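Local coordinates for core protein VP7 (Bluetongue virus, PDB 1BVP) that forms, as homotrimers set on an inner scaffold of VP3, the 260 capsomers of the viral core surface, at residues 60-63 and 64-68; 67-70 and 71-75; 7-10 and 11-14; 37-40 and 41-45. All blocks are in the same frame, centred on the assembly; numbering follows the deposited sequence.

Interaction 1 (60-63 and 64-68); sequences EMFF and MCLDM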
loop_
_atom_site.group_PDB
_atom_site.type_symbol
_atom_site.label_atom_id
_atom_site.label_comp_id
_atom_site.label_asym_id
_atom_site.label_seq_id
_atom_site.Cartn_x
_atom_site.Cartn_y
_atom_site.Cartn_z
ATOM N N GLU A 60 7.178 21.650 -28.414
ATOM C CA GLU A 60 7.845 22.792 -27.806
ATOM C C GLU A 60 7.450 22.961 -26.326
ATOM O O GLU A 60 8.304 23.232 -25.474
ATOM C CB GLU A 60 7.520 24.026 -28.644
ATOM C CG GLU A 60 8.374 25.216 -28.364
ATOM C CD GLU A 60 9.562 25.305 -29.275
ATOM O OE1 GLU A 60 10.000 24.225 -29.793
ATOM O OE2 GLU A 60 10.044 26.471 -29.445
ATOM N N MET A 61 6.169 22.773 -26.009
ATOM C CA MET A 61 5.728 22.900 -24.619
ATOM C C MET A 61 6.277 21.741 -23.799
ATOM O O MET A 61 6.719 21.929 -22.656
ATOM C CB MET A 61 4.212 22.914 -24.502
ATOM C CG MET A 61 3.779 23.107 -23.059
ATOM S SD MET A 61 2.008 23.272 -22.852
ATOM C CE MET A 61 1.979 25.020 -22.714
ATOM N N PHE A 62 6.245 20.542 -24.390
ATOM C CA PHE A 62 6.775 19.371 -23.727
ATOM C C PHE A 62 8.265 19.569 -23.437
ATOM O O PHE A 62 8.743 19.227 -22.344
ATOM C CB PHE A 62 6.582 18.106 -24.546
ATOM C CG PHE A 62 7.131 16.896 -23.858
ATOM C CD1 PHE A 62 6.471 16.361 -22.752
ATOM C CD2 PHE A 62 8.367 16.372 -24.224
ATOM C CE1 PHE A 62 7.040 15.329 -22.009
ATOM C CE2 PHE A 62 8.951 15.340 -23.491
ATOM C CZ PHE A 62 8.291 14.817 -22.380
ATOM N N PHE A 63 9.003 20.135 -24.393
ATOM C CA PHE A 63 10.420 20.370 -24.170
ATOM C C PHE A 63 10.642 21.337 -23.037
ATOM O O PHE A 63 11.629 21.226 -22.317
ATOM C CB PHE A 63 11.094 20.873 -25.415
ATOM C CG PHE A 63 11.126 19.872 -26.526
ATOM C CD1 PHE A 63 11.083 18.502 -26.260
ATOM C CD2 PHE A 63 11.202 20.296 -27.854
ATOM C CE1 PHE A 63 11.118 17.575 -27.302
ATOM C CE2 PHE A 63 11.236 19.372 -28.895
ATOM C CZ PHE A 63 11.194 18.014 -28.627
ATOM N N MET A 64 9.690 22.247 -22.826
ATOM C CA MET A 64 9.813 23.220 -21.743
ATOM C C MET A 64 9.684 22.467 -20.425
ATOM O O MET A 64 10.395 22.733 -19.468
ATOM C CB MET A 64 8.722 24.289 -21.845
ATOM C CG MET A 64 8.768 25.246 -20.684
ATOM S SD MET A 64 7.395 26.350 -20.580
ATOM C CE MET A 64 5.972 25.253 -20.236
ATOM N N CYS A 65 8.759 21.522 -20.386
ATOM C CA CYS A 65 8.550 20.714 -19.200
ATOM C C CYS A 65 9.762 19.819 -18.933
ATOM O O CYS A 65 10.233 19.717 -17.783
ATOM C CB CYS A 65 7.324 19.888 -19.406
ATOM S SG CYS A 65 5.855 20.877 -19.256
ATOM N N LEU A 66 10.288 19.208 -19.996
ATOM C CA LEU A 66 11.476 18.376 -19.880
ATOM C C LEU A 66 12.628 19.208 -19.299
ATOM O O LEU A 66 13.302 18.787 -18.355
ATOM C CB LEU A 66 11.849 17.817 -21.241
ATOM C CG LEU A 66 13.031 16.840 -21.337
ATOM C CD1 LEU A 66 12.976 15.765 -20.278
ATOM C CD2 LEU A 66 12.996 16.202 -22.717
ATOM N N ASP A 67 12.816 20.420 -19.810
ATOM C CA ASP A 67 13.882 21.288 -19.302
ATOM C C ASP A 67 13.719 21.572 -17.831
ATOM O O ASP A 67 14.689 21.584 -17.075
ATOM C CB ASP A 67 13.899 22.638 -20.032
ATOM C CG ASP A 67 14.776 22.632 -21.265
ATOM O OD1 ASP A 67 15.646 21.744 -21.396
ATOM O OD2 ASP A 67 14.601 23.530 -22.110
ATOM N N MET A 68 12.483 21.850 -17.443
ATOM C CA MET A 68 12.166 22.179 -16.069
ATOM C C MET A 68 12.344 21.004 -15.139
ATOM O O MET A 68 12.844 21.173 -14.026
ATOM C CB MET A 68 10.760 22.736 -15.991
ATOM C CG MET A 68 10.652 24.107 -16.626
ATOM S SD MET A 68 9.038 24.829 -16.402
ATOM C CE MET A 68 9.480 26.507 -16.724
#
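M61 and M64 both send CG anti to the backbone N, with chi1 at -178° for M61, and both chains stay extended to the sulfur before turning at chi3; they therefore lie side by side, pointing the same way. CG of M61 meets the methyl CE of M64 at 4.2 Å. The two methionines occupy successive turns of helix 55-73, an alpha-helix of the helical domain of VP7, and the contact is a local i to i+3 one. One residue further along, F62 pairs with L66 at i to i+4: CD2 of L66 approaches CE2 of the F62 ring obliquely at 4.2 Å, on a different side of the helix from the methionines. Helix 304-323 packs there through L316, which touches F62, C65 and L66, while C15 of helix 2-15 meets M61, M64 and C65; these two helices each cover part of the contact.

Backbone bonds run beneath these side chains. L66 N reaches F62 O at 2.8 Å, nearly straight at the hydrogen, and C65 N binds M61 O. M64 N is less well aligned: its bond to E60 O is bent, and a second, weak one goes to M61 O. F63 meets the ring of F327 edge-to-face. D67 is buried, but its carboxylate is well satisfied: OD1 accepts from Y84 OH and H87 N, and OD2 makes a salt bridge with R46 and a hydrogen bond with Y40 OH. Its own backbone N is bonded to F63 O at 2.9 Å.

Interaction 2 (67-70 and 71-75); sequences DMML and SAAGI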
loop_
_atom_site.group_PDB
_atom_site.type_symbol
_atom_site.label_atom_id
_atom_site.label_comp_id
_atom_site.label_asym_id
_atom_site.label_seq_id
_atom_site.Cartn_x
_atom_site.Cartn_y
_atom_site.Cartn_z
ATOM N N ASP A 67 12.816 20.420 -19.810
ATOM C CA ASP A 67 13.882 21.288 -19.302
ATOM C C ASP A 67 13.719 21.572 -17.831
ATOM O O ASP A 67 14.689 21.584 -17.075
ATOM C CB ASP A 67 13.899 22.638 -20.032
ATOM C CG ASP A 67 14.776 22.632 -21.265
ATOM O OD1 ASP A 67 15.646 21.744 -21.396
ATOM O OD2 ASP A 67 14.601 23.530 -22.110
ATOM N N MET A 68 12.483 21.850 -17.443
ATOM C CA MET A 68 12.166 22.179 -16.069
ATOM C C MET A 68 12.344 21.004 -15.139
ATOM O O MET A 68 12.844 21.173 -14.026
ATOM C CB MET A 68 10.760 22.736 -15.991
ATOM C CG MET A 68 10.652 24.107 -16.626
ATOM S SD MET A 68 9.038 24.829 -16.402
ATOM C CE MET A 68 9.480 26.507 -16.724
ATOM N N MET A 69 11.947 19.814 -15.592
ATOM C CA MET A 69 12.109 18.589 -14.812
ATOM C C MET A 69 13.632 18.332 -14.617
ATOM O O MET A 69 14.103 18.238 -13.491
ATOM C CB MET A 69 11.438 17.437 -15.558
ATOM C CG MET A 69 11.470 16.056 -14.875
ATOM S SD MET A 69 12.931 15.078 -15.320
ATOM C CE MET A 69 13.508 14.538 -13.745
ATOM N N LEU A 70 14.419 18.366 -15.693
ATOM C CA LEU A 70 15.851 18.127 -15.559
ATOM C C LEU A 70 16.541 19.141 -14.678
ATOM O O LEU A 70 17.378 18.776 -13.854
ATOM C CB LEU A 70 16.543 18.039 -16.924
ATOM C CG LEU A 70 15.944 16.949 -17.829
ATOM C CD1 LEU A 70 16.470 17.034 -19.228
ATOM C CD2 LEU A 70 16.169 15.556 -17.221
ATOM N N SER A 71 16.173 20.408 -14.796
ATOM C CA SER A 71 16.820 21.429 -13.960
ATOM C C SER A 71 16.477 21.267 -12.485
ATOM O O SER A 71 17.343 21.392 -11.625
ATOM C CB SER A 71 16.492 22.852 -14.442
ATOM O OG SER A 71 17.033 23.043 -15.747
ATOM N N ALA A 72 15.225 20.943 -12.184
ATOM C CA ALA A 72 14.841 20.770 -10.785
ATOM C C ALA A 72 15.508 19.528 -10.182
ATOM O O ALA A 72 15.806 19.517 -8.993
ATOM C CB ALA A 72 13.319 20.659 -10.656
ATOM N N ALA A 73 15.700 18.484 -10.998
ATOM C CA ALA A 73 16.313 17.235 -10.559
ATOM C C ALA A 73 17.831 17.301 -10.521
ATOM O O ALA A 73 18.469 16.445 -9.916
ATOM C CB ALA A 73 15.866 16.094 -11.429
ATOM N N GLY A 74 18.402 18.311 -11.162
ATOM C CA GLY A 74 19.846 18.488 -11.169
ATOM C C GLY A 74 20.570 17.596 -12.154
ATOM O O GLY A 74 21.770 17.387 -12.045
ATOM N N ILE A 75 19.847 17.126 -13.156
ATOM C CA ILE A 75 20.379 16.233 -14.176
ATOM C C ILE A 75 20.740 16.925 -15.487
ATOM O O ILE A 75 20.089 17.858 -15.936
ATOM C CB ILE A 75 19.319 15.171 -14.525
ATOM C CG1 ILE A 75 18.940 14.376 -13.281
ATOM C CG2 ILE A 75 19.768 14.286 -15.666
ATOM C CD1 ILE A 75 17.770 13.476 -13.505
#
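From D67 to A73 the backbone keeps helical i to i+4 bonding, as between A73 N and M69 O, and then L70 O turns to the residues that leave the helix, accepting from I75 N at 3.1 Å and, weakly, from G74 N. S71 adds a side-chain bond to this ladder. Its hydroxyl lies beside its own backbone N (chi1 -64°), from where OG donates to D67 O at 3.1 Å. S71 N donates to the same oxygen from the opposite face of the carbonyl plane, and two donors thus grip one acceptor.

The end of helix 55-73 is a Schellman motif. G74 is its C-prime residue, with a positive phi of 80°; I75 N makes the i+5 to i bond to L70 O, and G74 N makes a weak bond back to S71 O. The reversal folds I75 over the last turn. There CG2 of I75 meets CD2 of L70 at 4.1 Å, the two side chains crossing obliquely. M69 bends at chi2 and chi3, which carries its methyl CE forward to CB of A73 at 3.7 Å and, more distantly, to CD1 of I75. L312 of helix 304-323 touches M69 and A72, and A8 of helix 2-15 also packs on A72. Beyond the turn, I75 O accepts a bond from NE2 of Q86.

Interaction 3 (7-10 and 11-14); sequences RALT and VMRA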
loop_
_atom_site.group_PDB
_atom_site.type_symbol
_atom_site.label_atom_id
_atom_site.label_comp_id
_atom_site.label_asym_id
_atom_site.label_seq_id
_atom_site.Cartn_x
_atom_site.Cartn_y
_atom_site.Cartn_z
ATOM N N ARG A 7 8.155 24.925 -8.139
ATOM C CA ARG A 7 7.798 25.617 -9.382
ATOM C C ARG A 7 7.712 24.700 -10.584
ATOM O O ARG A 7 6.717 24.758 -11.342
ATOM C CB ARG A 7 8.734 26.772 -9.678
ATOM C CG ARG A 7 8.532 27.877 -8.685
ATOM C CD ARG A 7 9.487 29.008 -8.924
ATOM N NE ARG A 7 9.341 30.006 -7.869
ATOM C CZ ARG A 7 10.331 30.384 -7.068
ATOM N NH1 ARG A 7 11.530 29.854 -7.215
ATOM N NH2 ARG A 7 10.116 31.260 -6.097
ATOM N N ALA A 8 8.720 23.852 -10.769
ATOM C CA ALA A 8 8.711 22.920 -11.913
ATOM C C ALA A 8 7.454 22.049 -11.872
ATOM O O ALA A 8 6.739 21.891 -12.875
ATOM C CB ALA A 8 9.921 22.085 -11.896
ATOM N N LEU A 9 7.156 21.542 -10.682
ATOM C CA LEU A 9 5.991 20.705 -10.438
ATOM C C LEU A 9 4.689 21.439 -10.766
ATOM O O LEU A 9 3.771 20.868 -11.403
ATOM C CB LEU A 9 5.999 20.342 -8.967
ATOM C CG LEU A 9 5.394 19.045 -8.463
ATOM C CD1 LEU A 9 6.021 17.885 -9.221
ATOM C CD2 LEU A 9 5.732 18.955 -6.989
ATOM N N THR A 10 4.592 22.681 -10.278
ATOM C CA THR A 10 3.435 23.544 -10.523
ATOM C C THR A 10 3.205 23.757 -12.011
ATOM O O THR A 10 2.089 23.578 -12.508
ATOM C CB THR A 10 3.629 24.899 -9.913
ATOM O OG1 THR A 10 3.670 24.775 -8.495
ATOM C CG2 THR A 10 2.464 25.793 -10.284
ATOM N N VAL A 11 4.268 24.109 -12.729
ATOM C CA VAL A 11 4.169 24.334 -14.167
ATOM C C VAL A 11 3.786 23.101 -14.950
ATOM O O VAL A 11 2.956 23.176 -15.881
ATOM C CB VAL A 11 5.467 24.869 -14.729
ATOM C CG1 VAL A 11 5.361 25.006 -16.206
ATOM C CG2 VAL A 11 5.820 26.190 -14.044
ATOM N N MET A 12 4.404 21.963 -14.605
ATOM C CA MET A 12 4.100 20.710 -15.308
ATOM C C MET A 12 2.676 20.268 -15.067
ATOM O O MET A 12 2.010 19.842 -16.007
ATOM C CB MET A 12 5.038 19.590 -14.927
ATOM C CG MET A 12 6.493 19.863 -15.199
ATOM S SD MET A 12 7.414 18.294 -15.030
ATOM C CE MET A 12 7.744 18.251 -13.315
ATOM N N ARG A 13 2.182 20.388 -13.830
ATOM C CA ARG A 13 0.797 19.968 -13.581
ATOM C C ARG A 13 -0.196 20.877 -14.331
ATOM O O ARG A 13 -1.256 20.423 -14.757
ATOM C CB ARG A 13 0.480 19.883 -12.082
ATOM C CG ARG A 13 1.387 18.974 -11.286
ATOM C CD ARG A 13 1.023 18.866 -9.775
ATOM N NE ARG A 13 -0.043 17.897 -9.536
ATOM C CZ ARG A 13 -1.224 18.161 -8.955
ATOM N NH1 ARG A 13 -1.523 19.390 -8.516
ATOM N NH2 ARG A 13 -2.148 17.194 -8.851
ATOM N N ALA A 14 0.172 22.144 -14.528
ATOM C CA ALA A 14 -0.656 23.113 -15.251
ATOM C C ALA A 14 -0.702 22.713 -16.725
ATOM O O ALA A 14 -1.758 22.761 -17.372
ATOM C CB ALA A 14 -0.061 24.500 -15.112
#
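L9 and M12 meet only loosely, CD1 to CE at 4.5 Å, whereas the backbone of helix 2-15 is tightly bonded and most of its side chains here are buried. V11 N to R7 O and M12 N to A8 O are straight bonds, each 2.9 Å; the A14 N to T10 O bond is longer and more bent. In M12, chi1 of -59° puts CG near A8 O, and the bend at chi3 brings CE back toward the same carbonyl. CG2 of V11 lies beside R7 O.

R13 is the partly exposed member. Its CG and CD run past L9 O before a bend at chi3 turns the guanidinium outward, toward a second subunit of the trimer. E104 of the second subunit makes a long, weak ion pair with R13 NH1, and ND2 of N107 of that subunit is hydrogen-bonded to the backbone O of R13. R7, by contrast, is buried and held by L94 O and I99 O. Between the two arginines, A8, V11 and M12 face helix 55-73, L9 lies against helices 103-116 and 304-323, and A14 packs on L33 of helix 27-44.

Interaction 4 (37-40 and 41-45); sequences INRY and NGLTL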
loop_
_atom_site.group_PDB
_atom_site.type_symbol
_atom_site.label_atom_id
_atom_site.label_comp_id
_atom_site.label_asym_id
_atom_site.label_seq_id
_atom_site.Cartn_x
_atom_site.Cartn_y
_atom_site.Cartn_z
ATOM N N ILE A 37 5.797 30.793 -18.852
ATOM C CA ILE A 37 6.134 30.720 -20.270
ATOM C C ILE A 37 6.851 31.966 -20.739
ATOM O O ILE A 37 7.763 31.895 -21.563
ATOM C CB ILE A 37 4.900 30.464 -21.118
ATOM C CG1 ILE A 37 4.366 29.060 -20.804
ATOM C CG2 ILE A 37 5.233 30.606 -22.596
ATOM C CD1 ILE A 37 3.168 28.693 -21.602
ATOM N N ASN A 38 6.461 33.109 -20.190
ATOM C CA ASN A 38 7.094 34.350 -20.561
ATOM C C ASN A 38 8.575 34.306 -20.081
ATOM O O ASN A 38 9.480 34.504 -20.893
ATOM C CB ASN A 38 6.274 35.547 -20.014
ATOM C CG ASN A 38 6.908 36.922 -20.339
ATOM O OD1 ASN A 38 6.719 37.433 -21.431
ATOM N ND2 ASN A 38 7.632 37.528 -19.378
ATOM N N ARG A 39 8.845 33.990 -18.806
ATOM C CA ARG A 39 10.242 33.933 -18.335
ATOM C C ARG A 39 11.043 32.934 -19.156
ATOM O O ARG A 39 12.138 33.215 -19.629
ATOM C CB ARG A 39 10.326 33.512 -16.883
ATOM C CG ARG A 39 10.468 34.636 -15.919
ATOM C CD ARG A 39 11.704 35.457 -16.191
ATOM N NE ARG A 39 12.832 35.095 -15.343
ATOM C CZ ARG A 39 13.926 35.842 -15.212
ATOM N NH1 ARG A 39 14.033 36.978 -15.881
ATOM N NH2 ARG A 39 14.905 35.469 -14.393
ATOM N N TYR A 40 10.448 31.769 -19.355
ATOM C CA TYR A 40 11.074 30.713 -20.092
ATOM C C TYR A 40 11.464 31.138 -21.501
ATOM O O TYR A 40 12.629 31.049 -21.866
ATOM C CB TYR A 40 10.149 29.510 -20.127
ATOM C CG TYR A 40 10.774 28.316 -20.797
ATOM C CD1 TYR A 40 11.785 27.578 -20.156
ATOM C CD2 TYR A 40 10.405 27.954 -22.096
ATOM C CE1 TYR A 40 12.414 26.521 -20.809
ATOM C CE2 TYR A 40 11.019 26.899 -22.751
ATOM C CZ TYR A 40 12.017 26.193 -22.108
ATOM O OH TYR A 40 12.620 25.162 -22.768
ATOM N N ASN A 41 10.503 31.589 -22.302
ATOM C CA ASN A 41 10.795 32.021 -23.669
ATOM C C ASN A 41 11.853 33.145 -23.696
ATOM O O ASN A 41 12.750 33.164 -24.548
ATOM C CB ASN A 41 9.514 32.443 -24.369
ATOM C CG ASN A 41 8.663 31.255 -24.772
ATOM O OD1 ASN A 41 7.485 31.395 -25.059
ATOM N ND2 ASN A 41 9.268 30.073 -24.823
ATOM N N GLY A 42 11.832 34.004 -22.688
ATOM C CA GLY A 42 12.803 35.072 -22.651
ATOM C C GLY A 42 14.247 34.672 -22.436
ATOM O O GLY A 42 15.127 35.178 -23.125
ATOM N N LEU A 43 14.501 33.816 -21.452
ATOM C CA LEU A 43 15.862 33.373 -21.140
ATOM C C LEU A 43 16.378 32.255 -22.040
ATOM O O LEU A 43 17.576 31.986 -22.097
ATOM C CB LEU A 43 15.923 32.882 -19.695
ATOM C CG LEU A 43 15.767 33.865 -18.542
ATOM C CD1 LEU A 43 15.936 33.100 -17.251
ATOM C CD2 LEU A 43 16.831 34.927 -18.632
ATOM N N THR A 44 15.462 31.646 -22.772
ATOM C CA THR A 44 15.724 30.492 -23.619
ATOM C C THR A 44 15.660 30.737 -25.111
ATOM O O THR A 44 16.298 30.028 -25.883
ATOM C CB THR A 44 14.665 29.435 -23.217
ATOM O OG1 THR A 44 15.214 28.577 -22.220
ATOM C CG2 THR A 44 14.084 28.678 -24.365
ATOM N N LEU A 45 14.806 31.674 -25.506
ATOM C CA LEU A 45 14.589 32.039 -26.896
ATOM C C LEU A 45 13.763 31.015 -27.618
ATOM O O LEU A 45 13.857 30.862 -28.841
ATOM C CB LEU A 45 15.904 32.294 -27.637
ATOM C CG LEU A 45 16.620 33.638 -27.449
ATOM C CD1 LEU A 45 16.261 34.338 -26.137
ATOM C CD2 LEU A 45 18.128 33.370 -27.530
#
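N41 N and I37 O make the straightest bond of this helix end, 2.9 Å long with an angle of 171° at the hydrogen, and L43 N to R39 O is nearly as straight at 3.0 Å. The series weakens at the next step: T44 N still points to Y40 O, but only in a weak, bent bond. Side-chain polar groups find partners beyond this helix. Y40 OH is bonded to D67 OD2 and to R46, and R39 NE to T96 OG1, which fixes the far ends of both residues.

T44 lies across the tyrosine ring. Y40 sets CG anti to its backbone N (chi1 -176°), which swings the ring forward along the helix and under the threonine one turn later. CG2 of T44 stands 4.2 Å from the ring centroid, 25° off the normal, a CH-pi contact; OG1 of T44 is over the same face but offset toward the rim, 3.7 Å from CE1 of Y40. At the partly exposed flank, R39 bends at chi2 and chi3 and brings its guanidinium back toward the next turn, where CD1 of L43 sits over one face, toward its rim, 3.9 Å from NH2 of R39. The side chains of I37 and N41 run alongside each other in the same direction. Helix 55-73 packs against I37 and Y40 through M64, and V93 of helix 90-94 touches R39 and L43. This is the C-terminal turn of an alpha-helix: helix 27-44 ends at T44, and L45, with positive phi, is the first residue to leave it.

How the interactions relate
From the N terminus, interaction 3 comes first, on helix 2-15, followed by interaction 4 at the end of helix 27-44 and then by interactions 1 and 2 on helix 55-73. Each is local and closes no long loop; the four stand in series, except that interactions 1 and 2 overlap at D67 and M68. Helix 55-73 joins the set. V11 of interaction 3 packs on M64 and M68, and A8 on A72. Y40 of interaction 4 reaches M64 and D67 of helix 55-73. Interactions 3 and 4 do not touch each other, their nearest atoms being about 6 Å apart.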